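Side-chain contact in protein-L-isoaspartate(D-aspartate) O-methyltransferase (Sulfolobus tokodaii, PDB 1VBF), which probably catalyses the S-adenosyl-L-methionine-dependent methyl esterification of L-isoaspartyl residues in damaged proteins, a step in their repair or degradation: residues 27-30 against 31-35. Numbering follows the deposited sequence.
Sequences LFLP and ENLKD
A type I beta turn from Glu31 to Lys34, entered through Pro30, folds the loop between helix 14-22 and strand 45-48 back on itself and brings Leu33 against Pro30 and Leu29. Leu33 N gives Pro30 O a weak hydrogen bond of 3.4 Å, bent to 143° at the hydrogen. The turn itself is closed by Lys34 N, 3.1 Å from Glu31 O. Leu33 lies side by side with the proline ring and points the same way, its CD1 4.0 Å from Pro30 CD. That branch also faces Leu29, whose CD2 is 4.4 Å from Leu33 CD1. Both leucine side chains pack on Leu45 of strand 45-48, with Leu33 also reaching Ile47. Asn32 slants across the proline instead: a chi1 of 51° tucks CG in against the backbone on both sides, and its amide oxygen lies beside Pro30 CB, a closeness too doubtful at this resolution to be read as an interaction, while ND2 bonds to the carbonyl oxygen of Ile47 in the second subunit. Pro30 and Asn32 also pack on their counterparts, Asn32 and Pro30 of that subunit. Glu31, which packs on Tyr107 of the second subunit, bends at chi2, and its OE2 lies 3.7 Å from Lys34 NZ, a long salt bridge. A buried apolar side turned to strand 45-48 and a polar side chain tied to a neighbouring subunit thus meet in a type I beta turn preceded by a proline, at a subunit interface.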
ATOM      1  N   LEU B  27     -32.222 -17.694 -22.077  1.00 39.36           N
ATOM      2  CA  LEU B  27     -33.334 -16.850 -22.493  1.00 39.07           C
ATOM      3  C   LEU B  27     -33.303 -15.466 -21.838  1.00 40.42           C
ATOM      4  O   LEU B  27     -34.057 -14.567 -22.232  1.00 43.72           O
ATOM      5  CB  LEU B  27     -34.671 -17.537 -22.190  1.00 37.60           C
ATOM      6  CG  LEU B  27     -35.424 -18.277 -23.320  1.00 37.95           C
ATOM      7  CD1 LEU B  27     -34.477 -18.805 -24.412  1.00 34.17           C
ATOM      8  CD2 LEU B  27     -36.220 -19.420 -22.687  1.00 36.19           C
ATOM      9  N   PHE B  28     -32.452 -15.274 -20.839  1.00 37.41           N
ATOM     10  CA  PHE B  28     -32.394 -13.973 -20.224  1.00 34.51           C
ATOM     11  C   PHE B  28     -31.056 -13.335 -20.491  1.00 36.30           C
ATOM     12  O   PHE B  28     -30.826 -12.193 -20.100  1.00 36.54           O
ATOM     13  CB  PHE B  28     -32.606 -14.074 -18.735  1.00 32.70           C
ATOM     14  CG  PHE B  28     -33.881 -14.732 -18.349  1.00 30.31           C
ATOM     15  CD1 PHE B  28     -34.031 -16.106 -18.486  1.00 27.72           C
ATOM     16  CD2 PHE B  28     -34.916 -13.991 -17.781  1.00 29.07           C
ATOM     17  CE1 PHE B  28     -35.197 -16.739 -18.059  1.00 26.10           C
ATOM     18  CE2 PHE B  28     -36.084 -14.614 -17.352  1.00 28.07           C
ATOM     19  CZ  PHE B  28     -36.222 -15.998 -17.487  1.00 26.10           C
ATOM     20  N   LEU B  29     -30.172 -14.074 -21.157  1.00 37.61           N
ATOM     21  CA  LEU B  29     -28.840 -13.572 -21.486  1.00 39.37           C
ATOM     22  C   LEU B  29     -28.745 -13.068 -22.923  1.00 40.56           C
ATOM     23  O   LEU B  29     -29.356 -13.648 -23.824  1.00 41.45           O
ATOM     24  CB  LEU B  29     -27.805 -14.674 -21.260  1.00 38.45           C
ATOM     25  CG  LEU B  29     -27.544 -15.085 -19.808  1.00 39.36           C
ATOM     26  CD1 LEU B  29     -26.729 -16.367 -19.786  1.00 39.81           C
ATOM     27  CD2 LEU B  29     -26.813 -13.967 -19.048  1.00 37.78           C
ATOM     28  N   PRO B  30     -27.975 -11.987 -23.157  1.00 41.33           N
ATOM     29  CA  PRO B  30     -27.797 -11.403 -24.498  1.00 43.01           C
ATOM     30  C   PRO B  30     -27.117 -12.425 -25.410  1.00 45.51           C
ATOM     31  O   PRO B  30     -26.717 -13.499 -24.956  1.00 46.87           O
ATOM     32  CB  PRO B  30     -26.881 -10.194 -24.254  1.00 41.46           C
ATOM     33  CG  PRO B  30     -26.987  -9.935 -22.803  1.00 41.20           C
ATOM     34  CD  PRO B  30     -27.127 -11.294 -22.180  1.00 41.44           C
ATOM     35  N   GLU B  31     -26.968 -12.078 -26.683  1.00 46.51           N
ATOM     36  CA  GLU B  31     -26.337 -12.948 -27.670  1.00 47.44           C
ATOM     37  C   GLU B  31     -24.883 -13.271 -27.307  1.00 46.90           C
ATOM     38  O   GLU B  31     -24.469 -14.437 -27.254  1.00 45.90           O
ATOM     39  CB  GLU B  31     -26.399 -12.253 -29.034  1.00 50.80           C
ATOM     40  CG  GLU B  31     -25.709 -12.966 -30.199  1.00 55.11           C
ATOM     41  CD  GLU B  31     -26.235 -14.375 -30.418  1.00 58.57           C
ATOM     42  OE1 GLU B  31     -27.376 -14.661 -29.956  1.00 58.30           O
ATOM     43  OE2 GLU B  31     -25.510 -15.185 -31.056  1.00 58.39           O
ATOM     44  N   ASN B  32     -24.113 -12.218 -27.070  1.00 45.99           N
ATOM     45  CA  ASN B  32     -22.692 -12.319 -26.720  1.00 44.32           C
ATOM     46  C   ASN B  32     -22.374 -13.277 -25.559  1.00 41.93           C
ATOM     47  O   ASN B  32     -21.289 -13.839 -25.503  1.00 40.25           O
ATOM     48  CB  ASN B  32     -22.165 -10.912 -26.387  1.00 44.14           C
ATOM     49  CG  ASN B  32     -23.044 -10.187 -25.355  1.00 45.44           C
ATOM     50  OD1 ASN B  32     -24.226  -9.925 -25.600  1.00 46.47           O
ATOM     51  ND2 ASN B  32     -22.474  -9.882 -24.198  1.00 44.87           N
ATOM     52  N   LEU B  33     -23.326 -13.471 -24.654  1.00 40.98           N
ATOM     53  CA  LEU B  33     -23.120 -14.314 -23.479  1.00 42.02           C
ATOM     54  C   LEU B  33     -23.849 -15.660 -23.478  1.00 43.72           C
ATOM     55  O   LEU B  33     -23.913 -16.339 -22.452  1.00 43.61           O
ATOM     56  CB  LEU B  33     -23.539 -13.541 -22.225  1.00 41.21           C
ATOM     57  CG  LEU B  33     -22.768 -12.281 -21.833  1.00 40.56           C
ATOM     58  CD1 LEU B  33     -23.446 -11.613 -20.664  1.00 40.01           C
ATOM     59  CD2 LEU B  33     -21.355 -12.653 -21.463  1.00 41.64           C
ATOM     60  N   LYS B  34     -24.387 -16.054 -24.620  1.00 45.74           N
ATOM     61  CA  LYS B  34     -25.128 -17.300 -24.703  1.00 48.18           C
ATOM     62  C   LYS B  34     -24.345 -18.505 -24.199  1.00 48.90           C
ATOM     63  O   LYS B  34     -24.896 -19.392 -23.545  1.00 48.90           O
ATOM     64  CB  LYS B  34     -25.566 -17.541 -26.140  1.00 51.36           C
ATOM     65  CG  LYS B  34     -24.413 -17.718 -27.138  1.00 53.93           C
ATOM     66  CD  LYS B  34     -24.988 -18.079 -28.499  1.00 55.69           C
ATOM     67  CE  LYS B  34     -23.929 -18.460 -29.498  1.00 58.42           C
ATOM     68  NZ  LYS B  34     -24.587 -18.749 -30.807  1.00 60.63           N
ATOM     69  N   ASP B  35     -23.056 -18.544 -24.503  1.00 48.96           N
ATOM     70  CA  ASP B  35     -22.240 -19.658 -24.064  1.00 48.80           C
ATOM     71  C   ASP B  35     -22.008 -19.708 -22.564  1.00 47.71           C
ATOM     72  O   ASP B  35     -21.352 -20.624 -22.082  1.00 49.30           O
ATOM     73  CB  ASP B  35     -20.887 -19.647 -24.771  1.00 52.01           C
ATOM     74  CG  ASP B  35     -20.964 -20.199 -26.184  1.00 55.31           C
ATOM     75  OD1 ASP B  35     -22.026 -20.753 -26.550  1.00 57.28           O
ATOM     76  OD2 ASP B  35     -19.962 -20.087 -26.923  1.00 57.50           O
TER